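Local coordinates for Nsp15 (Middle East respiratory syndrome-related coronavirus, PDB 5YVD), which probably cleaves RNA at uridylates as the endoribonuclease of the coronavirus replicase, working as an assembly of six subunits, at residues 68-73 / 269-274; 147-152 / 172-177; 189-194 / 319-324. All coordinates share one frame; numbering follows the deposited sequence.

Contacts 1 and 3 cross along the chain, and their centres lie about 9 Å apart. Contact 1 is the more deeply buried: it brings helix 69-74 of the middle domain against a loop of the endoribonuclease domain, mostly through polar groups. Contact 3 is partly buried and stays within the endoribonuclease domain, where a hairpin turn meets the loop after strand 174-178. Contact 2, nested inside the loop closed by contact 1, lies farther out at the edge of the middle-domain sheet and relies on regular strand pairing, with a salt bridge to an exposed aspartate. Tyr-191 of contact 3 and Leu-71 of contact 1 both pack on Pro-151 of contact 2.

Contact 1. Residues 68-73 / 269-274; sequences DFKLLH and SSTIHN
Ser-269 places its hydroxyl against the first turn of helix 69-74, where OG accepts a bent hydrogen bond from Lys-70 N at 3.1 Å. With OG anti to its own backbone N (chi1 178°), the hydroxyl also comes close to the Asp-68 carboxylate, whose OD2 is 3.0 Å from Ser-269 OG. The aliphatic chain of Lys-70 passes the same oxygen: Lys-70 CB lies 3.3 Å from Ser-269 OG and 3.6 Å from Ser-270 N. Phe-69 joins in through its base, CB to Ser-269 CB at 4.0 Å, and that serine carbon lies at the edge of the ring, near its plane.

Around this shell, Asp-68 occupies the N-cap position without making a capping bond. Its OD1 instead takes the N-H of Phe-69 at 2.7 Å, from above the carboxylate plane, while OD2 bonds to Ser-194 OG. Beyond CG the Lys-70 chain is extended, and its NZ bonds to Ser-194, Thr-192 and Tyr-153. Thr-271 OG1 meets Asp-320 OD2 and Asn-74 ND2. Within the loop, Ser-270 OG donates to Ile-272 O at 2.8 Å, closing the bend that leads into strand 273-279.

A helix-start amide of the middle domain is thus satisfied by a serine of the endoribonuclease domain, and the Lys-70 charge ends among hydroxyls, with a long, weak ion pair to Asp-320 OD2.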
ATOM      1  N   ASP A  68     -12.159   2.704  32.771  1.00 40.24           N
ATOM      2  CA  ASP A  68     -11.974   3.386  31.490  1.00 42.43           C
ATOM      3  C   ASP A  68     -10.487   3.650  31.258  1.00 39.11           C
ATOM      4  O   ASP A  68      -9.722   3.852  32.203  1.00 40.86           O
ATOM      5  CB  ASP A  68     -12.812   4.679  31.422  1.00 45.97           C
ATOM      6  CG  ASP A  68     -12.847   5.291  30.014  1.00 49.31           C
ATOM      7  OD1 ASP A  68     -12.435   4.597  29.044  1.00 51.06           O
ATOM      8  OD2 ASP A  68     -13.283   6.464  29.888  1.00 46.47           O
ATOM      9  N   PHE A  69     -10.083   3.651  30.002  1.00 36.50           N
ATOM     10  CA  PHE A  69      -8.662   3.684  29.660  1.00 38.45           C
ATOM     11  C   PHE A  69      -7.866   4.779  30.341  1.00 37.78           C
ATOM     12  O   PHE A  69      -6.728   4.536  30.761  1.00 42.09           O
ATOM     13  CB  PHE A  69      -8.475   3.790  28.146  1.00 40.37           C
ATOM     14  CG  PHE A  69      -9.123   2.672  27.393  1.00 40.10           C
ATOM     15  CD1 PHE A  69      -8.557   1.425  27.384  1.00 37.62           C
ATOM     16  CD2 PHE A  69     -10.322   2.868  26.735  1.00 40.86           C
ATOM     17  CE1 PHE A  69      -9.158   0.388  26.724  1.00 39.72           C
ATOM     18  CE2 PHE A  69     -10.928   1.828  26.063  1.00 42.94           C
ATOM     19  CZ  PHE A  69     -10.343   0.585  26.057  1.00 40.60           C
ATOM     20  N   LYS A  70      -8.438   5.974  30.440  1.00 36.07           N
ATOM     21  CA  LYS A  70      -7.726   7.105  31.030  1.00 36.01           C
ATOM     22  C   LYS A  70      -7.286   6.822  32.468  1.00 37.79           C
ATOM     23  O   LYS A  70      -6.303   7.396  32.940  1.00 38.63           O
ATOM     24  CB  LYS A  70      -8.589   8.375  30.992  1.00 38.34           C
ATOM     25  CG  LYS A  70      -9.686   8.397  32.041  1.00 40.65           C
ATOM     26  CD  LYS A  70     -10.873   9.277  31.714  1.00 41.31           C
ATOM     27  CE  LYS A  70     -12.044   8.910  32.627  1.00 41.26           C
ATOM     28  NZ  LYS A  70     -13.218   9.805  32.440  1.00 42.20           N
ATOM     29  N   LEU A  71      -8.005   5.955  33.181  1.00 36.90           N
ATOM     30  CA  LEU A  71      -7.553   5.567  34.506  1.00 38.93           C
ATOM     31  C   LEU A  71      -6.309   4.670  34.397  1.00 41.95           C
ATOM     32  O   LEU A  71      -5.329   4.821  35.137  1.00 46.99           O
ATOM     33  CB  LEU A  71      -8.667   4.874  35.278  1.00 39.77           C
ATOM     34  CG  LEU A  71      -9.948   5.687  35.555  1.00 41.36           C
ATOM     35  CD1 LEU A  71     -10.805   4.957  36.578  1.00 41.93           C
ATOM     36  CD2 LEU A  71      -9.689   7.103  36.035  1.00 41.09           C
ATOM     37  N   LEU A  72      -6.328   3.751  33.450  1.00 42.53           N
ATOM     38  CA  LEU A  72      -5.191   2.878  33.276  1.00 44.41           C
ATOM     39  C   LEU A  72      -3.988   3.715  32.925  1.00 43.10           C
ATOM     40  O   LEU A  72      -2.952   3.589  33.555  1.00 43.54           O
ATOM     41  CB  LEU A  72      -5.468   1.837  32.204  1.00 45.96           C
ATOM     42  CG  LEU A  72      -6.751   1.017  32.415  1.00 47.72           C
ATOM     43  CD1 LEU A  72      -6.773  -0.123  31.401  1.00 50.74           C
ATOM     44  CD2 LEU A  72      -6.916   0.488  33.839  1.00 44.35           C
ATOM     45  N   HIS A  73      -4.152   4.604  31.954  1.00 43.69           N
ATOM     46  CA  HIS A  73      -3.079   5.534  31.550  1.00 45.08           C
ATOM     47  C   HIS A  73      -2.557   6.398  32.701  1.00 40.80           C
ATOM     48  O   HIS A  73      -1.364   6.600  32.825  1.00 42.83           O
ATOM     49  CB  HIS A  73      -3.571   6.410  30.393  1.00 47.63           C
ATOM     50  CG  HIS A  73      -2.665   7.550  30.048  1.00 49.78           C
ATOM     51  ND1 HIS A  73      -1.383   7.372  29.579  1.00 52.54           N
ATOM     52  CD2 HIS A  73      -2.877   8.886  30.062  1.00 52.48           C
ATOM     53  CE1 HIS A  73      -0.838   8.549  29.336  1.00 54.56           C
ATOM     54  NE2 HIS A  73      -1.725   9.485  29.618  1.00 55.09           N
ATOM     55  N   SER A 269      -9.902   8.185  25.214  1.00 39.73           N
ATOM     56  CA  SER A 269     -10.189   8.420  26.631  1.00 39.49           C
ATOM     57  C   SER A 269      -9.044   9.141  27.317  1.00 39.69           C
ATOM     58  O   SER A 269      -7.896   8.710  27.224  1.00 37.98           O
ATOM     59  CB  SER A 269     -10.449   7.117  27.344  1.00 41.17           C
ATOM     60  OG  SER A 269     -10.681   7.318  28.728  1.00 44.67           O
ATOM     61  N   SER A 270      -9.380  10.246  27.984  1.00 37.71           N
ATOM     62  CA  SER A 270      -8.409  11.119  28.605  1.00 37.91           C
ATOM     63  C   SER A 270      -9.111  12.078  29.584  1.00 38.03           C
ATOM     64  O   SER A 270     -10.239  12.540  29.339  1.00 37.17           O
ATOM     65  CB  SER A 270      -7.641  11.909  27.528  1.00 38.64           C
ATOM     66  OG  SER A 270      -6.726  12.838  28.099  1.00 37.01           O
ATOM     67  N   THR A 271      -8.436  12.369  30.692  1.00 36.50           N
ATOM     68  CA  THR A 271      -8.982  13.264  31.692  1.00 38.11           C
ATOM     69  C   THR A 271      -9.248  14.640  31.117  1.00 37.56           C
ATOM     70  O   THR A 271     -10.261  15.258  31.478  1.00 34.14           O
ATOM     71  CB  THR A 271      -8.072  13.370  32.925  1.00 39.28           C
ATOM     72  OG1 THR A 271      -8.040  12.105  33.578  1.00 42.95           O
ATOM     73  CG2 THR A 271      -8.606  14.357  33.900  1.00 39.85           C
ATOM     74  N   ILE A 272      -8.352  15.095  30.229  1.00 39.33           N
ATOM     75  CA  ILE A 272      -8.536  16.339  29.442  1.00 39.31           C
ATOM     76  C   ILE A 272      -8.591  16.083  27.938  1.00 37.60           C
ATOM     77  O   ILE A 272      -7.775  15.353  27.370  1.00 35.17           O
ATOM     78  CB  ILE A 272      -7.369  17.323  29.627  1.00 41.85           C
ATOM     79  CG1 ILE A 272      -7.107  17.601  31.110  1.00 46.96           C
ATOM     80  CG2 ILE A 272      -7.622  18.616  28.860  1.00 39.41           C
ATOM     81  CD1 ILE A 272      -5.629  17.804  31.421  1.00 50.05           C
ATOM     82  N   HIS A 273      -9.531  16.753  27.301  1.00 38.47           N
ATOM     83  CA  HIS A 273      -9.696  16.713  25.874  1.00 40.51           C
ATOM     84  C   HIS A 273      -9.496  18.122  25.292  1.00 42.90           C
ATOM     85  O   HIS A 273      -9.943  19.119  25.874  1.00 38.99           O
ATOM     86  CB  HIS A 273     -11.106  16.209  25.536  1.00 42.27           C
ATOM     87  CG  HIS A 273     -11.316  14.749  25.797  1.00 41.13           C
ATOM     88  ND1 HIS A 273     -11.359  13.810  24.791  1.00 42.22           N
ATOM     89  CD2 HIS A 273     -11.493  14.067  26.946  1.00 44.87           C
ATOM     90  CE1 HIS A 273     -11.564  12.615  25.306  1.00 42.23           C
ATOM     91  NE2 HIS A 273     -11.651  12.742  26.614  1.00 45.64           N
ATOM     92  N   ASN A 274      -8.847  18.191  24.129  1.00 44.28           N
ATOM     93  CA  ASN A 274      -8.580  19.456  23.467  1.00 43.82           C
ATOM     94  C   ASN A 274      -9.307  19.520  22.157  1.00 39.69           C
ATOM     95  O   ASN A 274      -9.154  18.649  21.337  1.00 37.95           O
ATOM     96  CB  ASN A 274      -7.083  19.600  23.190  1.00 48.31           C
ATOM     97  CG  ASN A 274      -6.258  19.869  24.443  1.00 49.01           C
ATOM     98  OD1 ASN A 274      -6.772  20.296  25.471  1.00 49.22           O
ATOM     99  ND2 ASN A 274      -4.952  19.628  24.345  1.00 50.68           N
TER

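Contact 2. Residues 147-152 / 172-177; sequences CMVGPD and KFYLYK
Met-148 and Leu-175 form an antiparallel hydrogen-bonded pair, with Met-148 N to Leu-175 O at 3.1 Å and Leu-175 N to Met-148 O at 2.9 Å. Two residues on, past the non-hydrogen-bonded pair Val-149/Tyr-174, Gly-150 N donates to Phe-173 O at 2.8 Å. This ladder is the close-packed part. Met-148 and Leu-175 touch CB to CB on one face, and Leu-175 CD1 meets the CA of Gly-150. On the other face, Cys-147 SG lies at the edge of the Tyr-174 ring; it also makes an oblique sulfur-aromatic contact with Tyr-176, and Cys-147 CB lies 3.7 Å from Tyr-176 CE1.

The looser side is at exposed Val-149 and Asp-152. Val-149 lies beside Tyr-174, CG2 to CD1 at 4.0 Å, and its CG1 meets Lys-172 CD. Bends at chi2 (105°) and chi3 (-51°) bring Lys-172 CE to Gly-150 O and Pro-151 O, and NZ is shared between a 2.7 Å salt bridge to Asp-152 OD1 and a weak bond to Gly-150 O.

Strand 148-149 is outermost in the middle-domain sheet within this chain; the backbone bonds set its register, the cysteine-tyrosine contacts pack beside them, and the ion pair is probably moderated by solvent.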
ATOM      1  N   CYS A 147      -6.482   0.883  48.825  1.00 51.12           N
ATOM      2  CA  CYS A 147      -7.311   0.668  47.656  1.00 52.80           C
ATOM      3  C   CYS A 147      -7.901   1.939  47.102  1.00 51.94           C
ATOM      4  O   CYS A 147      -8.577   2.657  47.810  1.00 56.96           O
ATOM      5  CB  CYS A 147      -8.441  -0.288  48.027  1.00 55.05           C
ATOM      6  SG  CYS A 147      -9.820  -0.279  46.878  1.00 64.92           S
ATOM      7  N   MET A 148      -7.659   2.191  45.820  1.00 52.82           N
ATOM      8  CA  MET A 148      -8.391   3.199  45.077  1.00 48.36           C
ATOM      9  C   MET A 148      -9.736   2.610  44.611  1.00 48.84           C
ATOM     10  O   MET A 148      -9.774   1.590  43.937  1.00 51.86           O
ATOM     11  CB  MET A 148      -7.596   3.626  43.860  1.00 49.46           C
ATOM     12  CG  MET A 148      -6.165   4.049  44.123  1.00 52.46           C
ATOM     13  SD  MET A 148      -5.091   3.768  42.686  1.00 49.33           S
ATOM     14  CE  MET A 148      -3.847   4.984  43.117  1.00 52.07           C
ATOM     15  N   VAL A 149     -10.842   3.252  44.972  1.00 48.01           N
ATOM     16  CA  VAL A 149     -12.159   2.774  44.595  1.00 46.41           C
ATOM     17  C   VAL A 149     -12.627   3.563  43.414  1.00 47.61           C
ATOM     18  O   VAL A 149     -12.837   4.770  43.517  1.00 57.28           O
ATOM     19  CB  VAL A 149     -13.183   2.982  45.717  1.00 46.01           C
ATOM     20  CG1 VAL A 149     -14.571   2.502  45.272  1.00 45.72           C
ATOM     21  CG2 VAL A 149     -12.714   2.269  46.976  1.00 43.67           C
ATOM     22  N   GLY A 150     -12.838   2.880  42.300  1.00 45.04           N
ATOM     23  CA  GLY A 150     -13.195   3.553  41.059  1.00 43.58           C
ATOM     24  C   GLY A 150     -14.536   4.268  41.087  1.00 39.52           C
ATOM     25  O   GLY A 150     -15.251   4.216  42.076  1.00 37.12           O
ATOM     26  N   PRO A 151     -14.885   4.925  39.976  1.00 37.97           N
ATOM     27  CA  PRO A 151     -16.124   5.713  39.856  1.00 36.74           C
ATOM     28  C   PRO A 151     -17.373   4.881  39.574  1.00 36.25           C
ATOM     29  O   PRO A 151     -17.286   3.675  39.435  1.00 39.63           O
ATOM     30  CB  PRO A 151     -15.820   6.637  38.675  1.00 37.17           C
ATOM     31  CG  PRO A 151     -14.848   5.861  37.827  1.00 36.21           C
ATOM     32  CD  PRO A 151     -14.034   5.021  38.768  1.00 35.17           C
ATOM     33  N   ASP A 152     -18.530   5.526  39.495  1.00 38.15           N
ATOM     34  CA  ASP A 152     -19.801   4.812  39.265  1.00 39.09           C
ATOM     35  C   ASP A 152     -20.079   4.515  37.788  1.00 39.69           C
ATOM     36  O   ASP A 152     -21.247   4.507  37.353  1.00 37.25           O
ATOM     37  CB  ASP A 152     -20.972   5.590  39.858  1.00 39.13           C
ATOM     38  CG  ASP A 152     -20.892   5.702  41.364  1.00 38.47           C
ATOM     39  OD1 ASP A 152     -20.357   4.771  42.003  1.00 36.54           O
ATOM     40  OD2 ASP A 152     -21.391   6.718  41.897  1.00 39.34           O
ATOM     41  N   LYS A 172     -18.154  -1.223  39.695  1.00 43.80           N
ATOM     42  CA  LYS A 172     -17.338  -0.682  40.769  1.00 43.33           C
ATOM     43  C   LYS A 172     -16.060  -1.501  40.867  1.00 41.84           C
ATOM     44  O   LYS A 172     -16.083  -2.676  41.285  1.00 39.49           O
ATOM     45  CB  LYS A 172     -18.105  -0.682  42.098  1.00 43.64           C
ATOM     46  CG  LYS A 172     -17.322  -0.072  43.265  1.00 44.68           C
ATOM     47  CD  LYS A 172     -17.783   1.314  43.673  1.00 45.12           C
ATOM     48  CE  LYS A 172     -17.888   2.292  42.527  1.00 45.36           C
ATOM     49  NZ  LYS A 172     -18.169   3.624  43.107  1.00 44.75           N
ATOM     50  N   PHE A 173     -14.948  -0.881  40.483  1.00 40.61           N
ATOM     51  CA  PHE A 173     -13.676  -1.585  40.509  1.00 43.96           C
ATOM     52  C   PHE A 173     -12.828  -1.107  41.665  1.00 45.89           C
ATOM     53  O   PHE A 173     -12.871   0.064  42.030  1.00 48.00           O
ATOM     54  CB  PHE A 173     -12.941  -1.490  39.164  1.00 42.83           C
ATOM     55  CG  PHE A 173     -13.563  -2.341  38.089  1.00 42.90           C
ATOM     56  CD1 PHE A 173     -14.476  -1.790  37.178  1.00 42.77           C
ATOM     57  CD2 PHE A 173     -13.279  -3.701  38.014  1.00 41.42           C
ATOM     58  CE1 PHE A 173     -15.063  -2.576  36.196  1.00 45.31           C
ATOM     59  CE2 PHE A 173     -13.860  -4.496  37.030  1.00 41.19           C
ATOM     60  CZ  PHE A 173     -14.754  -3.938  36.123  1.00 44.90           C
ATOM     61  N   TYR A 174     -12.110  -2.053  42.266  1.00 45.26           N
ATOM     62  CA  TYR A 174     -11.199  -1.787  43.349  1.00 44.07           C
ATOM     63  C   TYR A 174      -9.842  -2.010  42.718  1.00 44.48           C
ATOM     64  O   TYR A 174      -9.548  -3.078  42.170  1.00 43.98           O
ATOM     65  CB  TYR A 174     -11.484  -2.708  44.546  1.00 44.16           C
ATOM     66  CG  TYR A 174     -12.901  -2.542  45.055  1.00 48.76           C
ATOM     67  CD1 TYR A 174     -13.240  -1.499  45.906  1.00 50.99           C
ATOM     68  CD2 TYR A 174     -13.927  -3.403  44.646  1.00 55.43           C
ATOM     69  CE1 TYR A 174     -14.545  -1.333  46.368  1.00 49.98           C
ATOM     70  CE2 TYR A 174     -15.239  -3.240  45.101  1.00 53.97           C
ATOM     71  CZ  TYR A 174     -15.537  -2.198  45.965  1.00 51.76           C
ATOM     72  OH  TYR A 174     -16.825  -2.013  46.415  1.00 48.21           O
ATOM     73  N   LEU A 175      -9.042  -0.958  42.785  1.00 46.64           N
ATOM     74  CA  LEU A 175      -7.859  -0.785  41.980  1.00 46.94           C
ATOM     75  C   LEU A 175      -6.643  -0.676  42.864  1.00 48.07           C
ATOM     76  O   LEU A 175      -6.605   0.171  43.762  1.00 50.63           O
ATOM     77  CB  LEU A 175      -8.008   0.514  41.205  1.00 48.85           C
ATOM     78  CG  LEU A 175      -9.089   0.448  40.126  1.00 50.93           C
ATOM     79  CD1 LEU A 175      -9.672   1.824  39.889  1.00 53.59           C
ATOM     80  CD2 LEU A 175      -8.533  -0.134  38.833  1.00 50.46           C
ATOM     81  N   TYR A 176      -5.643  -1.515  42.614  1.00 46.60           N
ATOM     82  CA  TYR A 176      -4.450  -1.529  43.461  1.00 45.53           C
ATOM     83  C   TYR A 176      -3.233  -1.225  42.632  1.00 42.19           C
ATOM     84  O   TYR A 176      -3.175  -1.537  41.454  1.00 40.86           O
ATOM     85  CB  TYR A 176      -4.301  -2.879  44.168  1.00 44.26           C
ATOM     86  CG  TYR A 176      -5.514  -3.232  44.989  1.00 42.47           C
ATOM     87  CD1 TYR A 176      -5.515  -3.056  46.363  1.00 45.96           C
ATOM     88  CD2 TYR A 176      -6.672  -3.694  44.396  1.00 42.16           C
ATOM     89  CE1 TYR A 176      -6.633  -3.341  47.137  1.00 43.05           C
ATOM     90  CE2 TYR A 176      -7.798  -3.987  45.162  1.00 44.17           C
ATOM     91  CZ  TYR A 176      -7.769  -3.806  46.541  1.00 42.01           C
ATOM     92  OH  TYR A 176      -8.856  -4.105  47.335  1.00 40.28           O
ATOM     93  N   LYS A 177      -2.265  -0.587  43.252  1.00 42.05           N
ATOM     94  CA  LYS A 177      -1.005  -0.344  42.589  1.00 43.17           C
ATOM     95  C   LYS A 177       0.125  -0.691  43.527  1.00 45.12           C
ATOM     96  O   LYS A 177       0.064  -0.389  44.723  1.00 52.03           O
ATOM     97  CB  LYS A 177      -0.902   1.116  42.136  1.00 41.64           C
ATOM     98  CG  LYS A 177       0.347   1.395  41.345  1.00 39.71           C
ATOM     99  CD  LYS A 177       0.295   2.730  40.641  1.00 40.91           C
ATOM    100  CE  LYS A 177       1.470   2.885  39.688  1.00 41.10           C
ATOM    101  NZ  LYS A 177       1.742   4.311  39.382  1.00 43.34           N
TER

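Contact 3. Residues 189-194 / 319-324; sequences CIYTQS and IDLTMI
Tyr-191 and Asp-320 cross obliquely, ring and carboxylate planes 34° apart, so that Asp-320 OD1 lies at the ring edge, 3.5 Å from Tyr-191 CD1. Tyr-191 CG, anti to its carbonyl carbon (chi1 -75°), sits 4.1 Å from Asp-320 OD1. The same OD1 accepts the N-H of Thr-192 at 2.7 Å, met on the syn side and 28° out of the carboxylate plane. Thr-192 crosses Asp-320 at about a right angle. The model sets the threonine hydroxyl too near the carboxylate for its detail to be trusted; Thr-192 OG1 bonds to Lys-70 NZ, and Asp-320 OD2 to Thr-271 OG1.

At the far end of the tyrosine, Leu-321 slants past the ring, CD2 nearest to OH, which bonds to Val-149 O of the middle domain. Cys-189 SG lies over one face of the Tyr-191 ring, offset toward the rim, and also packs on Leu-321 CD2 at 3.9 Å.

Ile-319 to Thr-322 make a type I' turn, the tight two-residue connection of a beta hairpin, here joining strands 312-319 and 322-331 of the endoribonuclease domain. Asp-320 and Leu-321 take its two central positions, and Ile-319 and Thr-322 exchange backbone hydrogen bonds across it. The turn thereby presents successive amides to the 189-194 loop: Asp-320 N donates to Ile-190 O at 2.8 Å, nearly along the C=O axis, and Leu-321 N donates to the sulfur of Cys-189 at 3.3 Å.

Ile-190 O also receives a CA-H...O contact from Ile-319 CA at 3.2 Å. Beside this single backbone bridge the two isoleucine side chains cross, CG2 of Ile-190 against CG1 of Ile-319 at 3.9 Å. Leu-71 of helix 69-74 touches both Tyr-191 and Asp-320.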
ATOM      1  N   CYS A 189     -10.086  11.593  45.683  1.00 53.98           N
ATOM      2  CA  CYS A 189     -10.023  11.973  44.289  1.00 49.05           C
ATOM      3  C   CYS A 189     -11.419  12.152  43.665  1.00 46.92           C
ATOM      4  O   CYS A 189     -12.397  11.477  44.006  1.00 37.93           O
ATOM      5  CB  CYS A 189      -9.161  10.898  43.618  1.00 53.01           C
ATOM      6  SG  CYS A 189      -9.478  10.377  41.950  1.00 52.85           S
ATOM      7  N   ILE A 190     -11.497  13.122  42.774  1.00 49.83           N
ATOM      8  CA  ILE A 190     -12.713  13.429  42.031  1.00 51.56           C
ATOM      9  C   ILE A 190     -12.608  12.606  40.731  1.00 51.81           C
ATOM     10  O   ILE A 190     -11.494  12.218  40.342  1.00 48.80           O
ATOM     11  CB  ILE A 190     -12.805  14.988  41.853  1.00 55.88           C
ATOM     12  CG1 ILE A 190     -13.699  15.583  42.944  1.00 58.46           C
ATOM     13  CG2 ILE A 190     -13.296  15.455  40.489  1.00 54.54           C
ATOM     14  CD1 ILE A 190     -15.117  15.056  42.947  1.00 57.93           C
ATOM     15  N   TYR A 191     -13.730  12.287  40.078  1.00 49.90           N
ATOM     16  CA  TYR A 191     -13.651  11.609  38.764  1.00 45.74           C
ATOM     17  C   TYR A 191     -14.351  12.339  37.621  1.00 45.64           C
ATOM     18  O   TYR A 191     -15.505  12.736  37.747  1.00 47.09           O
ATOM     19  CB  TYR A 191     -14.228  10.212  38.852  1.00 42.78           C
ATOM     20  CG  TYR A 191     -13.349   9.227  39.540  1.00 41.78           C
ATOM     21  CD1 TYR A 191     -12.216   8.710  38.899  1.00 44.28           C
ATOM     22  CD2 TYR A 191     -13.645   8.786  40.823  1.00 41.55           C
ATOM     23  CE1 TYR A 191     -11.396   7.783  39.526  1.00 43.87           C
ATOM     24  CE2 TYR A 191     -12.841   7.862  41.467  1.00 44.80           C
ATOM     25  CZ  TYR A 191     -11.715   7.355  40.818  1.00 47.13           C
ATOM     26  OH  TYR A 191     -10.916   6.424  41.465  1.00 49.56           O
ATOM     27  N   THR A 192     -13.659  12.481  36.490  1.00 44.55           N
ATOM     28  CA  THR A 192     -14.303  12.896  35.241  1.00 42.54           C
ATOM     29  C   THR A 192     -15.290  11.813  34.883  1.00 39.89           C
ATOM     30  O   THR A 192     -15.218  10.730  35.431  1.00 42.62           O
ATOM     31  CB  THR A 192     -13.288  13.066  34.101  1.00 44.07           C
ATOM     32  OG1 THR A 192     -12.494  11.880  33.976  1.00 43.54           O
ATOM     33  CG2 THR A 192     -12.378  14.252  34.368  1.00 42.05           C
ATOM     34  N   GLN A 193     -16.217  12.077  33.979  1.00 39.36           N
ATOM     35  CA  GLN A 193     -17.384  11.173  33.830  1.00 40.49           C
ATOM     36  C   GLN A 193     -17.519  10.493  32.481  1.00 37.68           C
ATOM     37  O   GLN A 193     -18.495   9.801  32.254  1.00 35.93           O
ATOM     38  CB  GLN A 193     -18.677  11.935  34.120  1.00 40.97           C
ATOM     39  CG  GLN A 193     -18.765  12.450  35.531  1.00 40.52           C
ATOM     40  CD  GLN A 193     -19.015  11.347  36.514  1.00 42.26           C
ATOM     41  OE1 GLN A 193     -19.778  10.426  36.257  1.00 43.73           O
ATOM     42  NE2 GLN A 193     -18.374  11.437  37.658  1.00 47.24           N
ATOM     43  N   SER A 194     -16.565  10.717  31.584  1.00 41.48           N
ATOM     44  CA  SER A 194     -16.497   9.979  30.330  1.00 45.52           C
ATOM     45  C   SER A 194     -17.751  10.139  29.441  1.00 47.75           C
ATOM     46  O   SER A 194     -18.121   9.218  28.728  1.00 50.86           O
ATOM     47  CB  SER A 194     -16.258   8.481  30.631  1.00 47.22           C
ATOM     48  OG  SER A 194     -15.067   8.266  31.392  1.00 50.07           O
ATOM     49  N   ILE A 319      -7.777  14.354  40.645  1.00 42.80           N
ATOM     50  CA  ILE A 319      -8.821  13.906  39.740  1.00 42.26           C
ATOM     51  C   ILE A 319      -8.354  12.695  38.952  1.00 43.06           C
ATOM     52  O   ILE A 319      -7.201  12.643  38.517  1.00 46.02           O
ATOM     53  CB  ILE A 319      -9.136  14.978  38.680  1.00 44.85           C
ATOM     54  CG1 ILE A 319      -9.622  16.271  39.331  1.00 46.89           C
ATOM     55  CG2 ILE A 319     -10.191  14.470  37.705  1.00 44.81           C
ATOM     56  CD1 ILE A 319      -9.733  17.438  38.377  1.00 48.33           C
ATOM     57  N   ASP A 320      -9.239  11.734  38.726  1.00 43.03           N
ATOM     58  CA  ASP A 320      -8.905  10.617  37.842  1.00 46.56           C
ATOM     59  C   ASP A 320      -7.546   9.983  38.233  1.00 47.22           C
ATOM     60  O   ASP A 320      -6.736   9.600  37.368  1.00 48.22           O
ATOM     61  CB  ASP A 320      -8.893  11.077  36.357  1.00 45.24           C
ATOM     62  CG  ASP A 320     -10.312  11.280  35.770  1.00 44.14           C
ATOM     63  OD1 ASP A 320     -11.311  11.092  36.477  1.00 44.66           O
ATOM     64  OD2 ASP A 320     -10.441  11.627  34.582  1.00 42.48           O
ATOM     65  N   LEU A 321      -7.310   9.897  39.540  1.00 42.09           N
ATOM     66  CA  LEU A 321      -6.145   9.219  40.099  1.00 43.30           C
ATOM     67  C   LEU A 321      -4.775   9.900  39.861  1.00 44.69           C
ATOM     68  O   LEU A 321      -3.767   9.346  40.269  1.00 43.16           O
ATOM     69  CB  LEU A 321      -6.124   7.746  39.673  1.00 41.61           C
ATOM     70  CG  LEU A 321      -7.433   6.965  39.918  1.00 42.33           C
ATOM     71  CD1 LEU A 321      -7.390   5.555  39.341  1.00 44.40           C
ATOM     72  CD2 LEU A 321      -7.790   6.878  41.394  1.00 43.96           C
ATOM     73  N   THR A 322      -4.759  11.090  39.242  1.00 49.18           N
ATOM     74  CA  THR A 322      -3.552  11.951  39.095  1.00 48.63           C
ATOM     75  C   THR A 322      -3.794  13.307  39.757  1.00 48.37           C
ATOM     76  O   THR A 322      -4.848  13.537  40.367  1.00 42.49           O
ATOM     77  CB  THR A 322      -3.237  12.287  37.621  1.00 49.31           C
ATOM     78  OG1 THR A 322      -4.015  11.454  36.759  1.00 55.08           O
ATOM     79  CG2 THR A 322      -1.743  12.142  37.309  1.00 48.76           C
ATOM     80  N   MET A 323      -2.822  14.205  39.625  1.00 49.50           N
ATOM     81  CA  MET A 323      -3.026  15.607  39.983  1.00 54.38           C
ATOM     82  C   MET A 323      -3.339  16.347  38.715  1.00 49.22           C
ATOM     83  O   MET A 323      -2.631  16.158  37.737  1.00 51.66           O
ATOM     84  CB  MET A 323      -1.776  16.217  40.646  1.00 58.54           C
ATOM     85  CG  MET A 323      -2.072  17.454  41.487  1.00 65.67           C
ATOM     86  SD  MET A 323      -3.026  17.087  42.997  1.00 77.06           S
ATOM     87  CE  MET A 323      -1.714  16.915  44.215  1.00 76.61           C
ATOM     88  N   ILE A 324      -4.390  17.175  38.724  1.00 47.06           N
ATOM     89  CA  ILE A 324      -4.720  18.046  37.569  1.00 46.75           C
ATOM     90  C   ILE A 324      -4.644  19.531  37.917  1.00 45.89           C
ATOM     91  O   ILE A 324      -5.196  19.972  38.929  1.00 50.01           O
ATOM     92  CB  ILE A 324      -6.129  17.760  36.989  1.00 51.95           C
ATOM     93  CG1 ILE A 324      -6.258  16.277  36.585  1.00 53.70           C
ATOM     94  CG2 ILE A 324      -6.426  18.667  35.781  1.00 49.79           C
ATOM     95  CD1 ILE A 324      -5.441  15.876  35.371  1.00 52.06           C
TER